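Local coordinates for hypothetical protein (Bacteroides caccae, PDB 4M8R) that is of unknown function but pairs an Ig-like N-terminal domain with a WD40-like domain of the beta-propeller clan, at residues Pro261-Gln266 with Pro306-Met311; Val327-Tyr332 with Arg344-Asp349. All blocks are in the same frame, centred on the assembly; numbering follows the deposited sequence.

Contact 1: Pro261-Gln266 with Pro306-Met311; sequences PGVFMQ and PFYFGM. With EDO (1,2-ethanediol), chain H.
Val263 reaches across to the strand of Pro306-Met311 with both of its methyls, CG1 toward Tyr308 and CG2 toward Pro306, both beside the backbone of Phe307. CG1, held anti to the backbone N (chi1 168°), lies 3.6 Å from Tyr308 CB and almost as near the carbonyl oxygen of Phe307. CG2 meets the ring of Pro306, with Val263 CG2 to Pro306 CB at 4.0 Å. Another atom of that ring, Pro306 CG, stands 3.7 Å from Pro261 O. An alanine in place of Val263 would probably open a gap where the two methyls lie, and Tyr308 CB and Pro306 CB would lose their contact with strand 262-264.

The polar links between the segments are indirect. One water donates to both backbone carbonyls, 2.7 Å from its oxygen to Pro261 O and 2.6 Å to Pro306 O. It also hydrogen-bonds to O1 of a 1,2-ethanediol, probably carried over from the crystallisation liquor. The other end of the diol accepts from the backbone of the second strand, Tyr308 N to EDO O2 at 2.9 Å with an N-H...O angle of 163°.

Further out, backbone bonds to Leu199, Ile201 and Leu272 hold strand 262-264 in its own sheet, while Phe307 bonds to Gly328 in the next one. Val327 packs against both Val263 and Tyr308, and Leu272 touches Pro306. Two neighbouring sheets of the WD40-like domain therefore meet here through apolar side chains, with a water linking the carbonyls of Pro261 and Pro306; the diol's part in the bridge is probably peculiar to the crystal.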
loop_
_atom_site.group_PDB
_atom_site.type_symbol
_atom_site.label_atom_id
_atom_site.label_comp_id
_atom_site.label_asym_id
_atom_site.label_seq_id
_atom_site.Cartn_x
_atom_site.Cartn_y
_atom_site.Cartn_z
ATOM N N PRO A 261 -30.407 7.129 -2.724
ATOM C CA PRO A 261 -29.509 5.983 -2.715
ATOM C C PRO A 261 -29.583 5.182 -1.417
ATOM O O PRO A 261 -29.729 5.749 -0.332
ATOM C CB PRO A 261 -28.116 6.606 -2.881
ATOM C CG PRO A 261 -28.271 8.060 -2.614
ATOM C CD PRO A 261 -29.697 8.408 -2.895
ATOM N N GLY A 262 -29.500 3.864 -1.546
ATOM C CA GLY A 262 -29.349 3.003 -0.391
ATOM C C GLY A 262 -27.943 3.124 0.163
ATOM O O GLY A 262 -27.046 3.667 -0.491
ATOM N N VAL A 263 -27.750 2.617 1.374
ATOM C CA VAL A 263 -26.468 2.738 2.055
ATOM C C VAL A 263 -26.073 1.413 2.681
ATOM O O VAL A 263 -26.865 0.791 3.378
ATOM C CB VAL A 263 -26.536 3.826 3.142
ATOM C CG1 VAL A 263 -25.325 3.763 4.058
ATOM C CG2 VAL A 263 -26.643 5.201 2.505
ATOM N N PHE A 264 -24.844 0.987 2.414
ATOM C CA PHE A 264 -24.283 -0.200 3.053
ATOM C C PHE A 264 -23.934 0.110 4.497
ATOM O O PHE A 264 -23.232 1.080 4.775
ATOM C CB PHE A 264 -22.989 -0.654 2.360
ATOM C CG PHE A 264 -23.201 -1.482 1.123
ATOM C CD1 PHE A 264 -23.654 -2.785 1.215
ATOM C CD2 PHE A 264 -22.907 -0.969 -0.136
ATOM C CE1 PHE A 264 -23.834 -3.558 0.077
ATOM C CE2 PHE A 264 -23.086 -1.733 -1.277
ATOM C CZ PHE A 264 -23.555 -3.032 -1.169
HETATM N N MSE A 265 -24.393 -0.735 5.409
HETATM C CA MSE A 265 -23.897 -0.705 6.780
HETATM C C MSE A 265 -22.469 -1.179 6.783
HETATM O O MSE A 265 -22.006 -1.762 5.798
HETATM C CB MSE A 265 -24.771 -1.624 7.606
HETATM C CG MSE A 265 -24.612 -1.342 9.088
HETATM SE SE MSE A 265 -26.029 -2.297 10.047
HETATM C CE MSE A 265 -27.633 -1.646 9.117
ATOM N N GLN A 266 -21.741 -0.921 7.869
ATOM C CA GLN A 266 -20.358 -1.398 7.979
ATOM C C GLN A 266 -20.351 -2.923 7.866
ATOM O O GLN A 266 -21.212 -3.598 8.434
ATOM C CB GLN A 266 -19.691 -0.943 9.286
ATOM C CG GLN A 266 -18.183 -1.201 9.333
ATOM C CD GLN A 266 -17.530 -0.750 10.635
ATOM O OE1 GLN A 266 -17.245 0.431 10.824
ATOM N NE2 GLN A 266 -17.278 -1.698 11.535
ATOM N N PRO A 306 -31.654 7.479 3.835
ATOM C CA PRO A 306 -30.528 6.829 4.491
ATOM C C PRO A 306 -29.243 7.642 4.342
ATOM O O PRO A 306 -29.082 8.365 3.359
ATOM C CB PRO A 306 -30.390 5.494 3.739
ATOM C CG PRO A 306 -31.589 5.379 2.862
ATOM C CD PRO A 306 -32.052 6.774 2.607
ATOM N N PHE A 307 -28.338 7.518 5.306
ATOM C CA PHE A 307 -27.041 8.179 5.215
ATOM C C PHE A 307 -25.944 7.346 5.852
ATOM O O PHE A 307 -26.214 6.368 6.544
ATOM C CB PHE A 307 -27.093 9.551 5.891
ATOM C CG PHE A 307 -27.348 9.486 7.372
ATOM C CD1 PHE A 307 -26.304 9.267 8.259
ATOM C CD2 PHE A 307 -28.627 9.642 7.877
ATOM C CE1 PHE A 307 -26.535 9.203 9.622
ATOM C CE2 PHE A 307 -28.862 9.583 9.239
ATOM C CZ PHE A 307 -27.820 9.360 10.113
ATOM N N TYR A 308 -24.703 7.747 5.599
ATOM C CA TYR A 308 -23.564 7.191 6.310
ATOM C C TYR A 308 -22.530 8.262 6.602
ATOM O O TYR A 308 -22.435 9.247 5.879
ATOM C CB TYR A 308 -22.923 6.054 5.511
ATOM C CG TYR A 308 -22.108 6.484 4.314
ATOM C CD1 TYR A 308 -22.710 6.721 3.079
ATOM C CD2 TYR A 308 -20.726 6.622 4.409
ATOM C CE1 TYR A 308 -21.961 7.097 1.975
ATOM C CE2 TYR A 308 -19.968 6.997 3.315
ATOM C CZ TYR A 308 -20.590 7.239 2.102
ATOM O OH TYR A 308 -19.832 7.620 1.023
ATOM N N PHE A 309 -21.776 8.060 7.677
ATOM C CA PHE A 309 -20.557 8.822 7.945
ATOM C C PHE A 309 -19.365 7.917 7.659
ATOM O O PHE A 309 -19.292 6.824 8.202
ATOM C CB PHE A 309 -20.476 9.222 9.417
ATOM C CG PHE A 309 -21.441 10.293 9.828
ATOM C CD1 PHE A 309 -22.726 9.968 10.225
ATOM C CD2 PHE A 309 -21.045 11.623 9.865
ATOM C CE1 PHE A 309 -23.611 10.956 10.627
ATOM C CE2 PHE A 309 -21.924 12.615 10.265
ATOM C CZ PHE A 309 -23.212 12.281 10.648
ATOM N N GLY A 310 -18.443 8.364 6.814
ATOM C CA GLY A 310 -17.172 7.670 6.626
ATOM C C GLY A 310 -16.200 8.123 7.700
ATOM O O GLY A 310 -15.816 9.290 7.729
HETATM N N MSE A 311 -15.815 7.210 8.591
HETATM C CA MSE A 311 -14.991 7.555 9.761
HETATM C C MSE A 311 -13.506 7.455 9.497
HETATM O O MSE A 311 -12.699 7.757 10.373
HETATM C CB MSE A 311 -15.369 6.647 10.926
HETATM C CG MSE A 311 -16.864 6.700 11.231
HETATM SE SE MSE A 311 -17.454 8.525 11.658
HETATM C CE MSE A 311 -16.412 8.831 13.302
HETATM C C1 EDO H . -26.520 9.353 1.702
HETATM O O1 EDO H . -26.769 9.578 0.311
HETATM C C2 EDO H . -25.071 9.713 1.994
HETATM O O2 EDO H . -24.779 9.618 3.395
HETATM O O HOH W 1 -29.264 8.126 0.755
#

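Contact 2: Val327-Tyr332 with Arg344-Asp349; sequences VGYMIY and RLLEPD
Arg344 and Tyr329 sit opposite each other as an antiparallel hydrogen-bonded pair. Arg344 N donates to Tyr329 O at 3.1 Å, and Tyr329 N returns a bond to Arg344 O at 3.0 Å. From there the arginine side chain can be followed outward. Its CB lies 4.1 Å from Tyr329 O, close to the bonded backbone it leaves. CG is anti to the carbonyl carbon, and CD comes to 4.2 Å from Ile331 CD1, the two side chains crossing obliquely. At CD the chain bends (chi3 73°), and NE then hydrogen-bonds to the backbone oxygen of Gln358 on strand 355-364. At the tip, the same Ile331 CD1 lies oblique to the guanidinium. The aliphatic part thus packs on one neighbouring strand while NE bonds to strand 355-364.

These are the two strands of a beta hairpin, 325-333 and 340-348, at the middle of a four-stranded antiparallel sheet. Such a sheet is consistent with one blade of a beta-propeller. One residue along, Gly328 and Leu345 form a non-hydrogen-bonded pair whose CA atoms are just 3.9 Å apart. A CB on Gly328 would run into Arg344 O and Leu345 CA, and the close approach depends on its absence. Beyond it, Leu346 N donates to Val327 O at 2.9 Å. Leu345 CD2 also comes up to that oxygen, at 3.6 Å from Val327 O.

On the Tyr329 side of the sheet, Leu346 CD2 approaches the ring obliquely, 4.4 Å from Tyr329 CE2. The phenol runs on past it to hydrogen-bond through OH with the backbone oxygen of Leu273, and Leu272 touches Val327, Tyr329 and Leu346 alike.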
loop_
_atom_site.group_PDB
_atom_site.type_symbol
_atom_site.label_atom_id
_atom_site.label_comp_id
_atom_site.label_asym_id
_atom_site.label_seq_id
_atom_site.Cartn_x
_atom_site.Cartn_y
_atom_site.Cartn_z
ATOM N N VAL A 327 -23.922 4.363 10.120
ATOM C CA VAL A 327 -25.017 4.590 9.182
ATOM C C VAL A 327 -26.339 4.746 9.903
ATOM O O VAL A 327 -26.507 4.293 11.033
ATOM C CB VAL A 327 -25.138 3.453 8.146
ATOM C CG1 VAL A 327 -23.774 3.140 7.546
ATOM C CG2 VAL A 327 -25.750 2.205 8.764
ATOM N N GLY A 328 -27.284 5.378 9.222
ATOM C CA GLY A 328 -28.608 5.560 9.776
ATOM C C GLY A 328 -29.596 6.166 8.809
ATOM O O GLY A 328 -29.364 6.205 7.597
ATOM N N TYR A 329 -30.704 6.633 9.375
ATOM C CA TYR A 329 -31.808 7.208 8.630
ATOM C C TYR A 329 -32.081 8.630 9.115
ATOM O O TYR A 329 -32.135 8.879 10.323
ATOM C CB TYR A 329 -33.065 6.378 8.863
ATOM C CG TYR A 329 -33.151 5.078 8.088
ATOM C CD1 TYR A 329 -33.341 5.077 6.711
ATOM C CD2 TYR A 329 -33.109 3.848 8.743
ATOM C CE1 TYR A 329 -33.452 3.893 6.001
ATOM C CE2 TYR A 329 -33.221 2.658 8.041
ATOM C CZ TYR A 329 -33.394 2.687 6.670
ATOM O OH TYR A 329 -33.513 1.509 5.965
HETATM N N MSE A 330 -32.237 9.557 8.170
HETATM C CA MSE A 330 -32.792 10.875 8.464
HETATM C C MSE A 330 -34.282 10.694 8.407
HETATM O O MSE A 330 -34.810 10.274 7.381
HETATM C CB MSE A 330 -32.353 11.919 7.440
HETATM C CG MSE A 330 -32.703 13.353 7.853
HETATM SE SE MSE A 330 -34.631 13.778 7.678
HETATM C CE MSE A 330 -34.961 13.310 5.788
ATOM N N ILE A 331 -34.976 11.004 9.502
ATOM C CA ILE A 331 -36.426 10.835 9.574
ATOM C C ILE A 331 -37.102 12.189 9.781
ATOM O O ILE A 331 -36.792 12.894 10.741
ATOM C CB ILE A 331 -36.807 9.865 10.712
ATOM C CG1 ILE A 331 -36.311 8.459 10.364
ATOM C CG2 ILE A 331 -38.316 9.847 10.931
ATOM C CD1 ILE A 331 -36.266 7.515 11.542
ATOM N N TYR A 332 -38.028 12.533 8.883
ATOM C CA TYR A 332 -38.694 13.837 8.901
ATOM C C TYR A 332 -40.201 13.719 9.102
ATOM O O TYR A 332 -40.859 12.934 8.425
ATOM C CB TYR A 332 -38.413 14.595 7.598
ATOM C CG TYR A 332 -39.272 15.831 7.407
ATOM C CD1 TYR A 332 -38.943 17.031 8.028
ATOM C CD2 TYR A 332 -40.411 15.795 6.609
ATOM C CE1 TYR A 332 -39.724 18.162 7.860
ATOM C CE2 TYR A 332 -41.200 16.920 6.435
ATOM C CZ TYR A 332 -40.855 18.101 7.062
ATOM O OH TYR A 332 -41.645 19.218 6.891
ATOM N N ARG A 344 -30.829 9.630 13.046
ATOM C CA ARG A 344 -30.759 8.522 13.991
ATOM C C ARG A 344 -29.961 7.361 13.401
ATOM O O ARG A 344 -30.257 6.891 12.295
ATOM C CB ARG A 344 -32.176 8.069 14.337
ATOM C CG ARG A 344 -33.006 9.164 15.003
ATOM C CD ARG A 344 -34.479 8.815 15.104
ATOM N NE ARG A 344 -34.672 7.792 16.151
ATOM C CZ ARG A 344 -35.835 7.241 16.480
ATOM N NH1 ARG A 344 -36.949 7.565 15.831
ATOM N NH2 ARG A 344 -35.875 6.337 17.457
ATOM N N LEU A 345 -28.944 6.907 14.129
ATOM C CA LEU A 345 -28.127 5.786 13.676
ATOM C C LEU A 345 -28.893 4.482 13.791
ATOM O O LEU A 345 -29.740 4.327 14.667
ATOM C CB LEU A 345 -26.834 5.678 14.488
ATOM C CG LEU A 345 -25.832 6.829 14.396
ATOM C CD1 LEU A 345 -24.563 6.458 15.146
ATOM C CD2 LEU A 345 -25.499 7.176 12.951
ATOM N N LEU A 346 -28.606 3.558 12.878
ATOM C CA LEU A 346 -29.094 2.193 12.975
ATOM C C LEU A 346 -27.946 1.341 13.497
ATOM O O LEU A 346 -26.926 1.187 12.822
ATOM C CB LEU A 346 -29.571 1.689 11.610
ATOM C CG LEU A 346 -30.264 0.326 11.607
ATOM C CD1 LEU A 346 -31.530 0.361 12.448
ATOM C CD2 LEU A 346 -30.580 -0.100 10.182
ATOM N N GLU A 347 -28.112 0.821 14.712
ATOM C CA GLU A 347 -27.086 0.027 15.379
ATOM C C GLU A 347 -27.728 -1.178 16.067
ATOM O O GLU A 347 -28.930 -1.172 16.339
ATOM C CB GLU A 347 -26.342 0.880 16.412
ATOM C CG GLU A 347 -25.455 1.963 15.806
ATOM C CD GLU A 347 -24.750 2.825 16.845
ATOM O OE1 GLU A 347 -25.130 2.787 18.035
ATOM O OE2 GLU A 347 -23.810 3.558 16.464
ATOM N N PRO A 348 -26.933 -2.226 16.337
ATOM C CA PRO A 348 -27.456 -3.384 17.060
ATOM C C PRO A 348 -27.612 -3.093 18.550
ATOM O O PRO A 348 -26.776 -2.400 19.134
ATOM C CB PRO A 348 -26.387 -4.453 16.823
ATOM C CG PRO A 348 -25.127 -3.690 16.597
ATOM C CD PRO A 348 -25.531 -2.416 15.916
ATOM N N ASP A 349 -28.680 -3.620 19.149
ATOM C CA ASP A 349 -28.975 -3.407 20.568
ATOM C C ASP A 349 -27.825 -3.892 21.455
ATOM O O ASP A 349 -27.173 -4.895 21.152
ATOM C CB ASP A 349 -30.275 -4.133 20.980
ATOM C CG ASP A 349 -31.543 -3.396 20.545
ATOM O OD1 ASP A 349 -31.509 -2.159 20.365
ATOM O OD2 ASP A 349 -32.588 -4.065 20.399
#

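Overall arrangement
The two contacts come in series along the chain, contact 1 closing before contact 2 opens, and their centres lie about 10 Å apart in the WD40-like domain. Strand 303-310 joins them: it is an edge strand of the four-stranded sheet and pairs with strand 325-333. Contact 1 therefore links this sheet to the preceding one, which contains strand 262-264, whereas contact 2 lies within the sheet. Met265 CE also packs directly on Leu346 CD2 at 3.5 Å. Strand 303-310 is thus paired within its own sheet and packed against the preceding one, consistent with neighbouring blades of a beta-propeller.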